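Side-chain contacts in aminopeptidase (Aneurinibacillus sp. AM-1, PDB 5IB9), which probably acts as a zinc-dependent aminopeptidase of peptidase family M28, removing residues from the amino end of peptides: residues A[7-12]-A[395-400]; A[15-20]-A[248-253]. All coordinates share one frame; numbering follows the deposited sequence.

Interaction 1: A[7-12]-A[395-400]; sequences HQITKR and AVYQAA
Ile9 and Tyr397 are where the two helical backbones come nearest, with 7.8 Å between their CA atoms. Side chains alone make the contact, and no hydrogen bond crosses it. Tyr397 holds CG anti to its own backbone N (chi1 -172°), which sends the ring out from helix 382-400 to helix 6-10. Ile9 covers the root of this side chain: its CG1 lies 3.9 Å from Tyr397 CB, and its CD1 comes obliquely to the ring at CG. Gln8 takes the far end: its CB is 3.9 Å from Tyr397 CE2, and its CG is 3.7 Å from Tyr397 OH. Only the aliphatic part of Gln8 touches, because the chain bends at chi2 (-61°) and carries the amide away. There Arg12 NH1 grips Gln8 twice, at OE1 (2.8 Å) and at the backbone O (2.9 Å). Both acceptors lie in the guanidinium plane, and the bond to OE1 probably helps hold the amide in its rotation. Were Tyr397 replaced by an alanine, a gap would probably open beside Ile9, and Gln8 CB and CG would lose the ring and hydroxyl next to them. The Ile9 side chain is about 4 Å from that of Thr13, a zinc-binding residue. Helix 6-10 thus packs on the C-terminal part of helix 382-400, with Val254 and Met255 of helix 238-256 also against Ile9. Ala395 and Val396 rest on Phe298 of strand 294-300.

Interaction 2: A[15-20]-A[248-253]; sequences AENMYN and TLELAR
The carboxylate of Glu250 receives Asn17 and Arg253 on opposite faces at one oxygen. Asn17 ND2 comes from above the carboxylate plane and gives a nearly straight hydrogen bond to Glu250 OE1 (3.0 Å, 170° at the hydrogen). The acceptor lies in the amide plane of Asn17, while amide and carboxylate planes are steeply inclined. Arg253 grips the same carboxylate side-on with two nitrogens. Its NE bonds to Glu250 OE1 (2.9 Å), and its NH2 forms the salt bridge to Glu250 OE2 (2.8 Å). Arg253 meets both oxygens on the syn side, somewhat out of the carboxylate plane; both lie close to the guanidinium plane, with Glu250 CD at its edge. Asn17 ND2 and Arg253 NE are 3.3 Å apart, two donors that share an acceptor. The paired charge of Arg253 probably helps keep Glu250 ionised although it is buried. Glu250 CG stands anti to the backbone N (chi1 -179°), and the bend at chi2 then turns the carboxylate to Asn17. Nearer the backbone of Glu250, Met18 crosses its aliphatic part at about a right angle, with Met18 CG 3.5 Å from Glu250 CB. Leu385 and Ala389 of helix 382-400 also touch Met18. Asp14 N bonds to Glu250 OE2, while Asp14 OD1 accepts from Asn17 N. The axes of the two short segments come within 9.6 Å at 142°, roughly antiparallel but clearly inclined. This helix pair, with an i to i+3 salt bridge whose carboxylate is buried, joins helix 15-25 to helix 238-256 of the M28 peptidase domain.

In the fold
Interactions 1 and 2 have centres 14 Å apart and involve successive helices, 6-10 and 15-25. They touch at Arg12, whose O lies 2.8 Å from Arg253 NH2. Helix 238-256 also bridges them, since it carries Glu250 and Arg253 and packs on Ile9. Bound zinc lies near both, about 6 Å from the side chain of Met18 and about 8 Å from that of Ile9. In this part of the chain Thr13, between 7-12 and 15-20, and Asp386 hold zinc, as do Asp386 and Asp390. These sites are distinct from the pair of zinc ions held by His228, Asp240, Glu273, Asp301 and His371 in the inhibitor pocket.

Interaction 1: A[7-12]-A[395-400]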
loop_
_atom_site.group_PDB
_atom_site.type_symbol
_atom_site.label_atom_id
_atom_site.label_comp_id
_atom_site.label_asym_id
_atom_site.label_seq_id
_atom_site.Cartn_x
_atom_site.Cartn_y
_atom_site.Cartn_z
ATOM N N HIS A 7 17.162 -37.089 -5.906
ATOM C CA HIS A 7 16.223 -38.206 -5.864
ATOM C C HIS A 7 15.133 -38.042 -4.767
ATOM O O HIS A 7 13.989 -38.486 -4.957
ATOM C CB HIS A 7 16.995 -39.539 -5.709
ATOM C CG HIS A 7 17.654 -40.036 -6.974
ATOM N ND1 HIS A 7 18.279 -41.271 -7.069
ATOM C CD2 HIS A 7 17.788 -39.468 -8.205
ATOM C CE1 HIS A 7 18.774 -41.432 -8.285
ATOM N NE2 HIS A 7 18.508 -40.344 -8.991
ATOM N N GLN A 8 15.477 -37.319 -3.691
ATOM C CA GLN A 8 14.461 -37.048 -2.627
ATOM C C GLN A 8 13.307 -36.218 -3.192
ATOM O O GLN A 8 12.166 -36.384 -2.792
ATOM C CB GLN A 8 15.078 -36.287 -1.457
ATOM C CG GLN A 8 16.145 -37.082 -0.709
ATOM C CD GLN A 8 15.580 -38.396 -0.084
ATOM O OE1 GLN A 8 14.389 -38.640 -0.060
ATOM N NE2 GLN A 8 16.463 -39.254 0.349
ATOM N N ILE A 9 13.574 -35.430 -4.236
ATOM C CA ILE A 9 12.498 -34.651 -4.871
ATOM C C ILE A 9 11.879 -35.409 -6.061
ATOM O O ILE A 9 10.695 -35.592 -6.141
ATOM C CB ILE A 9 13.097 -33.333 -5.412
ATOM C CG1 ILE A 9 13.809 -32.512 -4.291
ATOM C CG2 ILE A 9 12.065 -32.584 -6.224
ATOM C CD1 ILE A 9 12.816 -32.153 -3.177
ATOM N N THR A 10 12.745 -35.988 -6.945
ATOM C CA THR A 10 12.205 -36.543 -8.188
ATOM C C THR A 10 11.430 -37.856 -7.997
ATOM O O THR A 10 10.611 -38.171 -8.855
ATOM C CB THR A 10 13.320 -36.736 -9.266
ATOM O OG1 THR A 10 14.285 -37.648 -8.752
ATOM C CG2 THR A 10 14.086 -35.379 -9.474
ATOM N N LYS A 11 11.726 -38.552 -6.895
ATOM C CA LYS A 11 10.916 -39.754 -6.665
ATOM C C LYS A 11 9.521 -39.465 -6.098
ATOM O O LYS A 11 8.658 -40.357 -6.015
ATOM C CB LYS A 11 11.588 -40.651 -5.694
ATOM C CG LYS A 11 11.608 -40.203 -4.228
ATOM C CD LYS A 11 12.319 -41.315 -3.391
ATOM C CE LYS A 11 12.563 -40.936 -1.992
ATOM N NZ LYS A 11 13.205 -42.106 -1.272
ATOM N N ARG A 12 9.279 -38.238 -5.679
ATOM C CA ARG A 12 8.061 -37.836 -4.999
ATOM C C ARG A 12 7.178 -36.886 -5.787
ATOM O O ARG A 12 6.037 -36.667 -5.391
ATOM C CB ARG A 12 8.439 -37.099 -3.695
ATOM C CG ARG A 12 9.155 -37.945 -2.719
ATOM C CD ARG A 12 9.085 -37.286 -1.348
ATOM N NE ARG A 12 9.362 -38.326 -0.353
ATOM C CZ ARG A 12 10.587 -38.696 -0.047
ATOM N NH1 ARG A 12 11.643 -38.159 -0.599
ATOM N NH2 ARG A 12 10.805 -39.681 0.884
ATOM N N ALA A 395 16.303 -27.490 -7.220
ATOM C CA ALA A 395 17.025 -26.217 -7.021
ATOM C C ALA A 395 16.798 -25.727 -5.595
ATOM O O ALA A 395 17.783 -25.362 -4.918
ATOM C CB ALA A 395 16.579 -25.121 -8.013
ATOM N N VAL A 396 15.539 -25.774 -5.147
ATOM C CA VAL A 396 15.252 -25.331 -3.798
ATOM C C VAL A 396 15.948 -26.280 -2.770
ATOM O O VAL A 396 16.564 -25.823 -1.815
ATOM C CB VAL A 396 13.777 -25.286 -3.549
ATOM C CG1 VAL A 396 13.419 -25.145 -2.007
ATOM C CG2 VAL A 396 13.123 -24.111 -4.374
ATOM N N TYR A 397 15.847 -27.585 -3.042
ATOM C CA TYR A 397 16.412 -28.506 -2.034
ATOM C C TYR A 397 17.900 -28.485 -2.036
ATOM O O TYR A 397 18.539 -28.846 -1.023
ATOM C CB TYR A 397 15.934 -29.897 -2.426
ATOM C CG TYR A 397 16.244 -30.968 -1.413
ATOM C CD1 TYR A 397 15.701 -30.884 -0.136
ATOM C CD2 TYR A 397 16.982 -32.046 -1.773
ATOM C CE1 TYR A 397 15.897 -31.946 0.830
ATOM C CE2 TYR A 397 17.215 -33.084 -0.812
ATOM C CZ TYR A 397 16.703 -33.004 0.445
ATOM O OH TYR A 397 16.978 -34.081 1.379
ATOM N N GLN A 398 18.547 -28.075 -3.144
ATOM C CA GLN A 398 19.998 -27.945 -3.100
ATOM C C GLN A 398 20.397 -27.001 -1.922
ATOM O O GLN A 398 21.408 -27.199 -1.257
ATOM C CB GLN A 398 20.542 -27.355 -4.385
ATOM C CG GLN A 398 22.120 -27.185 -4.445
ATOM C CD GLN A 398 22.654 -27.133 -5.842
ATOM O OE1 GLN A 398 21.976 -27.554 -6.814
ATOM N NE2 GLN A 398 23.860 -26.580 -5.997
ATOM N N ALA A 399 19.590 -25.952 -1.685
ATOM C CA ALA A 399 19.844 -25.068 -0.508
ATOM C C ALA A 399 19.108 -25.618 0.708
ATOM O O ALA A 399 19.737 -25.652 1.841
ATOM C CB ALA A 399 19.332 -23.595 -0.841
ATOM N N ALA A 400 17.877 -26.140 0.622
ATOM C CA ALA A 400 17.107 -26.392 1.831
ATOM C C ALA A 400 17.531 -27.697 2.500
ATOM O O ALA A 400 17.192 -27.930 3.690
ATOM C CB ALA A 400 15.613 -26.443 1.580
#

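Interaction 2: A[15-20]-A[248-253]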
loop_
_atom_site.group_PDB
_atom_site.type_symbol
_atom_site.label_atom_id
_atom_site.label_comp_id
_atom_site.label_asym_id
_atom_site.label_seq_id
_atom_site.Cartn_x
_atom_site.Cartn_y
_atom_site.Cartn_z
ATOM N N ALA A 15 2.613 -36.100 -10.593
ATOM C CA ALA A 15 2.001 -35.318 -11.615
ATOM C C ALA A 15 0.460 -35.465 -11.641
ATOM O O ALA A 15 -0.209 -34.578 -12.205
ATOM C CB ALA A 15 2.601 -35.677 -13.003
ATOM N N GLU A 16 -0.073 -36.579 -11.112
ATOM C CA GLU A 16 -1.532 -36.680 -10.979
ATOM C C GLU A 16 -2.086 -35.637 -9.963
ATOM O O GLU A 16 -3.123 -35.065 -10.268
ATOM C CB GLU A 16 -1.892 -38.108 -10.614
ATOM C CG GLU A 16 -1.674 -39.068 -11.818
ATOM C CD GLU A 16 -0.166 -39.435 -12.131
ATOM O OE1 GLU A 16 0.191 -39.578 -13.343
ATOM O OE2 GLU A 16 0.670 -39.640 -11.196
ATOM N N ASN A 17 -1.384 -35.425 -8.874
ATOM C CA ASN A 17 -1.784 -34.399 -7.869
ATOM C C ASN A 17 -1.869 -33.072 -8.646
ATOM O O ASN A 17 -2.807 -32.269 -8.487
ATOM C CB ASN A 17 -0.804 -34.312 -6.748
ATOM C CG ASN A 17 -0.835 -35.475 -5.815
ATOM O OD1 ASN A 17 -1.785 -36.314 -5.846
ATOM N ND2 ASN A 17 0.123 -35.483 -4.875
ATOM N N MET A 18 -0.799 -32.786 -9.424
ATOM C CA MET A 18 -0.776 -31.474 -10.062
ATOM C C MET A 18 -1.831 -31.273 -11.080
ATOM O O MET A 18 -2.469 -30.253 -11.198
ATOM C CB MET A 18 0.619 -31.197 -10.695
ATOM C CG MET A 18 1.632 -31.105 -9.563
ATOM S SD MET A 18 3.344 -30.657 -10.135
ATOM C CE MET A 18 3.884 -32.176 -10.878
ATOM N N TYR A 19 -2.064 -32.318 -11.902
ATOM C CA TYR A 19 -3.139 -32.226 -12.857
ATOM C C TYR A 19 -4.526 -32.063 -12.126
ATOM O O TYR A 19 -5.319 -31.266 -12.557
ATOM C CB TYR A 19 -3.176 -33.581 -13.672
ATOM C CG TYR A 19 -4.160 -33.636 -14.798
ATOM C CD1 TYR A 19 -3.908 -33.107 -16.074
ATOM C CD2 TYR A 19 -5.426 -34.199 -14.523
ATOM C CE1 TYR A 19 -4.913 -33.205 -17.135
ATOM C CE2 TYR A 19 -6.417 -34.263 -15.528
ATOM C CZ TYR A 19 -6.151 -33.753 -16.790
ATOM O OH TYR A 19 -7.185 -33.840 -17.746
ATOM N N ASN A 20 -4.676 -32.799 -11.045
ATOM C CA ASN A 20 -5.985 -32.690 -10.267
ATOM C C ASN A 20 -6.154 -31.258 -9.709
ATOM O O ASN A 20 -7.279 -30.733 -9.691
ATOM C CB ASN A 20 -5.996 -33.737 -9.173
ATOM C CG ASN A 20 -6.228 -35.159 -9.763
ATOM O OD1 ASN A 20 -6.546 -35.296 -10.930
ATOM N ND2 ASN A 20 -5.954 -36.172 -8.943
ATOM N N THR A 248 3.479 -25.324 -6.964
ATOM C CA THR A 248 3.703 -24.739 -5.631
ATOM C C THR A 248 3.168 -25.706 -4.530
ATOM O O THR A 248 3.913 -26.015 -3.617
ATOM C CB THR A 248 3.065 -23.370 -5.501
ATOM O OG1 THR A 248 3.678 -22.465 -6.439
ATOM C CG2 THR A 248 3.334 -22.757 -4.068
ATOM N N LEU A 249 1.938 -26.178 -4.704
ATOM C CA LEU A 249 1.318 -27.117 -3.735
ATOM C C LEU A 249 2.103 -28.407 -3.711
ATOM O O LEU A 249 2.385 -28.893 -2.651
ATOM C CB LEU A 249 -0.155 -27.334 -4.127
ATOM C CG LEU A 249 -1.110 -26.227 -3.829
ATOM C CD1 LEU A 249 -2.485 -26.619 -4.373
ATOM C CD2 LEU A 249 -1.205 -26.041 -2.282
ATOM N N GLU A 250 2.425 -28.911 -4.913
ATOM C CA GLU A 250 3.068 -30.213 -4.959
ATOM C C GLU A 250 4.451 -30.142 -4.288
ATOM O O GLU A 250 4.899 -31.069 -3.583
ATOM C CB GLU A 250 3.050 -30.777 -6.354
ATOM C CG GLU A 250 3.725 -32.205 -6.424
ATOM C CD GLU A 250 3.111 -33.331 -5.584
ATOM O OE1 GLU A 250 2.026 -33.227 -4.966
ATOM O OE2 GLU A 250 3.835 -34.363 -5.528
ATOM N N LEU A 251 5.222 -29.076 -4.540
ATOM C CA LEU A 251 6.508 -28.986 -3.923
ATOM C C LEU A 251 6.328 -28.795 -2.411
ATOM O O LEU A 251 7.170 -29.297 -1.602
ATOM C CB LEU A 251 7.409 -27.828 -4.486
ATOM C CG LEU A 251 7.795 -28.189 -5.945
ATOM C CD1 LEU A 251 8.558 -27.005 -6.472
ATOM C CD2 LEU A 251 8.641 -29.452 -6.050
ATOM N N ALA A 252 5.265 -28.067 -1.975
ATOM C CA ALA A 252 5.083 -28.011 -0.496
ATOM C C ALA A 252 4.796 -29.440 0.048
ATOM O O ALA A 252 5.302 -29.722 1.087
ATOM C CB ALA A 252 3.884 -27.140 -0.180
ATOM N N ARG A 253 4.041 -30.288 -0.650
ATOM C CA ARG A 253 3.784 -31.637 -0.157
ATOM C C ARG A 253 5.070 -32.389 -0.153
ATOM O O ARG A 253 5.435 -33.064 0.844
ATOM C CB ARG A 253 2.822 -32.264 -1.090
ATOM C CG ARG A 253 2.354 -33.672 -0.545
ATOM C CD ARG A 253 1.486 -34.424 -1.561
ATOM N NE ARG A 253 2.378 -34.931 -2.591
ATOM C CZ ARG A 253 3.208 -35.954 -2.468
ATOM N NH1 ARG A 253 3.159 -36.686 -1.340
ATOM N NH2 ARG A 253 4.070 -36.237 -3.489
#